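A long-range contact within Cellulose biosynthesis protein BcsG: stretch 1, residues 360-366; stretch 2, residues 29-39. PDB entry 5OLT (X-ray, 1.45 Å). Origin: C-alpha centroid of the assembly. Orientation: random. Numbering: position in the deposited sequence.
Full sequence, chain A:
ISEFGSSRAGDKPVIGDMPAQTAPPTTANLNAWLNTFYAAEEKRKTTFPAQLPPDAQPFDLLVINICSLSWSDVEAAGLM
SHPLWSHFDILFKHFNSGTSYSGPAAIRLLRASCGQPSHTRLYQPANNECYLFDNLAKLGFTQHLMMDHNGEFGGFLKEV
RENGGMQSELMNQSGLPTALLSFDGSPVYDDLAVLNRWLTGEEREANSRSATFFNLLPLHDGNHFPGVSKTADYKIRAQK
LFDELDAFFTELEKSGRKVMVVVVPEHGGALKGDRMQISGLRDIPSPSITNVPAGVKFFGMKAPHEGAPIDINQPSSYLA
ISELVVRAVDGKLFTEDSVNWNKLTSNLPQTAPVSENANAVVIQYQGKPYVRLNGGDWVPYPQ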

# COMPACT_ATOMS: atom_id res chain seq x y z
N ALA A 360 -14.59 2.76 -14.34
CA ALA A 360 -13.82 1.81 -15.11
C ALA A 360 -13.29 0.71 -14.21
O ALA A 360 -12.90 0.98 -13.06
CB ALA A 360 -12.64 2.52 -15.77
N VAL A 361 -13.30 -0.50 -14.76
CA VAL A 361 -12.63 -1.66 -14.12
C VAL A 361 -11.60 -2.22 -15.10
O VAL A 361 -11.87 -2.32 -16.31
CB VAL A 361 -13.64 -2.79 -13.76
CG1 VAL A 361 -12.95 -3.90 -13.01
CG2 VAL A 361 -14.82 -2.28 -12.88
N VAL A 362 -10.42 -2.55 -14.57
CA VAL A 362 -9.38 -3.18 -15.37
C VAL A 362 -9.06 -4.51 -14.69
O VAL A 362 -8.86 -4.57 -13.47
CB VAL A 362 -8.11 -2.31 -15.45
CG1 VAL A 362 -6.98 -3.06 -16.13
CG2 VAL A 362 -8.42 -1.05 -16.23
N ILE A 363 -8.97 -5.56 -15.50
CA ILE A 363 -8.56 -6.90 -15.01
C ILE A 363 -7.53 -7.50 -15.94
O ILE A 363 -7.36 -7.04 -17.08
CB ILE A 363 -9.76 -7.89 -14.87
CG1 ILE A 363 -10.32 -8.29 -16.25
CG2 ILE A 363 -10.84 -7.24 -13.97
CD1 ILE A 363 -11.47 -9.31 -16.20
N GLN A 364 -6.84 -8.52 -15.44
CA GLN A 364 -6.02 -9.41 -16.26
C GLN A 364 -6.79 -10.70 -16.41
O GLN A 364 -7.21 -11.28 -15.42
CB GLN A 364 -4.67 -9.67 -15.62
CG GLN A 364 -3.78 -8.45 -15.51
CD GLN A 364 -3.02 -8.14 -16.78
OE1 GLN A 364 -3.03 -8.91 -17.73
NE2 GLN A 364 -2.35 -7.02 -16.79
N TYR A 365 -6.98 -11.16 -17.63
CA TYR A 365 -7.75 -12.41 -17.84
C TYR A 365 -6.96 -13.23 -18.84
O TYR A 365 -6.69 -12.75 -19.95
CB TYR A 365 -9.17 -12.11 -18.38
CG TYR A 365 -10.06 -13.33 -18.33
CD1 TYR A 365 -10.03 -14.27 -19.37
CD2 TYR A 365 -10.91 -13.56 -17.23
CE1 TYR A 365 -10.82 -15.42 -19.31
CE2 TYR A 365 -11.68 -14.71 -17.15
CZ TYR A 365 -11.64 -15.63 -18.21
OH TYR A 365 -12.42 -16.77 -18.14
N GLN A 366 -6.57 -14.44 -18.41
CA GLN A 366 -5.66 -15.30 -19.17
C GLN A 366 -4.43 -14.51 -19.64
O GLN A 366 -4.00 -14.62 -20.79
CB GLN A 366 -6.39 -15.99 -20.32
CG GLN A 366 -7.43 -16.97 -19.81
CD GLN A 366 -8.23 -17.62 -20.91
OE1 GLN A 366 -8.00 -17.39 -22.09
NE2 GLN A 366 -9.19 -18.44 -20.53
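Stretch 2 (29-39) NLNAWLNTFYA

The aromatic ring of Tyr365 is engaged on two of its aspects by stretch 2: a leucine methyl lies over one face while its edge points into the face of a tryptophan. Leu30 CD1 lies 3.6 Å from the centroid of the Tyr365 ring and only 8° off the ring normal, the geometry of a CH-pi contact; its nearest ring atom is Tyr365 CG, at 3.7 Å. The edge-to-face assignment rests on the 88° between the planes of Tyr365 and the five-membered ring of Trp33, whose centroids are 5.5 Å apart. Near the plane of the tyrosine ring, Tyr365 CE2 also approaches Trp33 CB to 3.9 Å.

Stretch 2 is helical throughout, with phi/psi values close to -63/-42 and successive i to i-4 backbone hydrogen bonds, from Trp33 N to Asn29 O (2.8 Å) through Ala39 N to Asn35 O (2.9 Å). It crosses the extended strand 360-365 nearly at right angles: the N-to-C directions differ by 102°, and the axes approach to 10.6 Å. The CA atoms of Tyr365 and Leu30 are 7.6 Å apart, those of Ile363 and Leu34 8.4 Å.

Strand alternation determines which side chains meet the helix. Val361, Ile363 and Tyr365 direct their CA-to-CB bonds toward it, whereas that of Gln364 points away. Ile363 occupies the middle of this row, placing CD1 4.0 Å from Leu30 CG and CG2 4.0 Å from Trp33 CZ3; the same CG2 is 4.3 Å from Leu34 CD1. Farther along, Val361 CG1 meets Leu34 CD2 at 4.0 Å, and Val361 CG2 comes within 4.3 Å of Tyr38 OH, a hydroxyl hydrogen-bonded elsewhere in the structure.

No hydrogen bond links the stretches; most of the 388 Å² buried between them, summed over both sides, belongs to the apolar and aromatic residues Val361, Ile363, Tyr365, Leu30, Trp33 and Leu34.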

# COMPACT_ATOMS: atom_id res chain seq x y z
N ASN A 29 -18.37 -13.97 -19.76
CA ASN A 29 -17.44 -14.70 -18.88
C ASN A 29 -16.58 -13.76 -18.04
O ASN A 29 -16.29 -14.09 -16.89
CB ASN A 29 -16.58 -15.70 -19.63
CG ASN A 29 -17.39 -16.90 -20.12
OD1 ASN A 29 -17.01 -17.55 -21.10
ND2 ASN A 29 -18.49 -17.17 -19.47
N LEU A 30 -16.17 -12.62 -18.61
CA LEU A 30 -15.36 -11.68 -17.82
C LEU A 30 -16.24 -11.00 -16.78
O LEU A 30 -15.80 -10.84 -15.64
CB LEU A 30 -14.68 -10.65 -18.74
CG LEU A 30 -13.30 -11.06 -19.27
CD1 LEU A 30 -13.24 -12.36 -20.03
CD2 LEU A 30 -12.82 -9.91 -20.15
N ASN A 31 -17.50 -10.69 -17.13
CA ASN A 31 -18.44 -10.15 -16.13
C ASN A 31 -18.64 -11.17 -14.99
O ASN A 31 -18.60 -10.82 -13.79
CB ASN A 31 -19.81 -9.86 -16.78
CG ASN A 31 -19.86 -8.54 -17.51
OD1 ASN A 31 -18.99 -7.67 -17.34
ND2 ASN A 31 -20.91 -8.34 -18.29
N ALA A 32 -18.85 -12.43 -15.36
CA ALA A 32 -19.06 -13.47 -14.36
C ALA A 32 -17.80 -13.64 -13.48
O ALA A 32 -17.91 -13.80 -12.26
CB ALA A 32 -19.44 -14.79 -15.01
N TRP A 33 -16.61 -13.62 -14.10
CA TRP A 33 -15.37 -13.71 -13.36
C TRP A 33 -15.27 -12.58 -12.32
O TRP A 33 -14.91 -12.84 -11.15
CB TRP A 33 -14.15 -13.71 -14.29
CG TRP A 33 -12.89 -13.91 -13.52
CD1 TRP A 33 -12.31 -15.09 -13.18
CD2 TRP A 33 -12.10 -12.88 -12.90
NE1 TRP A 33 -11.22 -14.86 -12.39
CE2 TRP A 33 -11.06 -13.52 -12.21
CE3 TRP A 33 -12.17 -11.46 -12.88
CZ2 TRP A 33 -10.09 -12.80 -11.49
CZ3 TRP A 33 -11.21 -10.75 -12.16
CH2 TRP A 33 -10.19 -11.42 -11.48
N LEU A 34 -15.61 -11.35 -12.73
CA LEU A 34 -15.53 -10.24 -11.79
C LEU A 34 -16.48 -10.42 -10.60
O LEU A 34 -16.11 -10.15 -9.46
CB LEU A 34 -15.75 -8.92 -12.51
CG LEU A 34 -15.60 -7.63 -11.66
CD1 LEU A 34 -14.13 -7.45 -11.21
CD2 LEU A 34 -16.07 -6.41 -12.43
N ASN A 35 -17.72 -10.85 -10.88
CA ASN A 35 -18.63 -11.11 -9.80
C ASN A 35 -18.12 -12.22 -8.87
O ASN A 35 -18.28 -12.13 -7.65
CB ASN A 35 -20.04 -11.41 -10.33
CG ASN A 35 -20.85 -10.15 -10.57
OD1 ASN A 35 -20.85 -9.23 -9.75
ND2 ASN A 35 -21.51 -10.08 -11.71
N THR A 36 -17.47 -13.23 -9.45
CA THR A 36 -16.86 -14.34 -8.68
C THR A 36 -15.73 -13.80 -7.79
O THR A 36 -15.63 -14.17 -6.62
CB THR A 36 -16.38 -15.45 -9.61
OG1 THR A 36 -17.52 -15.92 -10.32
CG2 THR A 36 -15.76 -16.60 -8.83
N PHE A 37 -14.92 -12.89 -8.36
CA PHE A 37 -13.88 -12.23 -7.59
C PHE A 37 -14.48 -11.44 -6.42
O PHE A 37 -14.04 -11.58 -5.28
CB PHE A 37 -13.06 -11.33 -8.54
CG PHE A 37 -12.10 -10.37 -7.85
CD1 PHE A 37 -10.83 -10.78 -7.46
CD2 PHE A 37 -12.47 -9.05 -7.61
CE1 PHE A 37 -9.94 -9.89 -6.84
CE2 PHE A 37 -11.61 -8.17 -6.97
CZ PHE A 37 -10.33 -8.58 -6.60
N TYR A 38 -15.53 -10.64 -6.67
CA TYR A 38 -16.11 -9.86 -5.59
C TYR A 38 -16.64 -10.77 -4.49
O TYR A 38 -16.49 -10.46 -3.32
CB TYR A 38 -17.27 -8.99 -6.09
CG TYR A 38 -16.89 -7.80 -6.95
CD1 TYR A 38 -15.70 -7.06 -6.75
CD2 TYR A 38 -17.76 -7.38 -7.98
CE1 TYR A 38 -15.42 -5.94 -7.56
CE2 TYR A 38 -17.48 -6.28 -8.77
CZ TYR A 38 -16.33 -5.56 -8.56
OH TYR A 38 -16.08 -4.47 -9.35
N ALA A 39 -17.29 -11.88 -4.89
CA ALA A 39 -17.87 -12.81 -3.89
C ALA A 39 -16.77 -13.39 -3.04
O ALA A 39 -16.89 -13.44 -1.82
CB ALA A 39 -18.65 -13.90 -4.58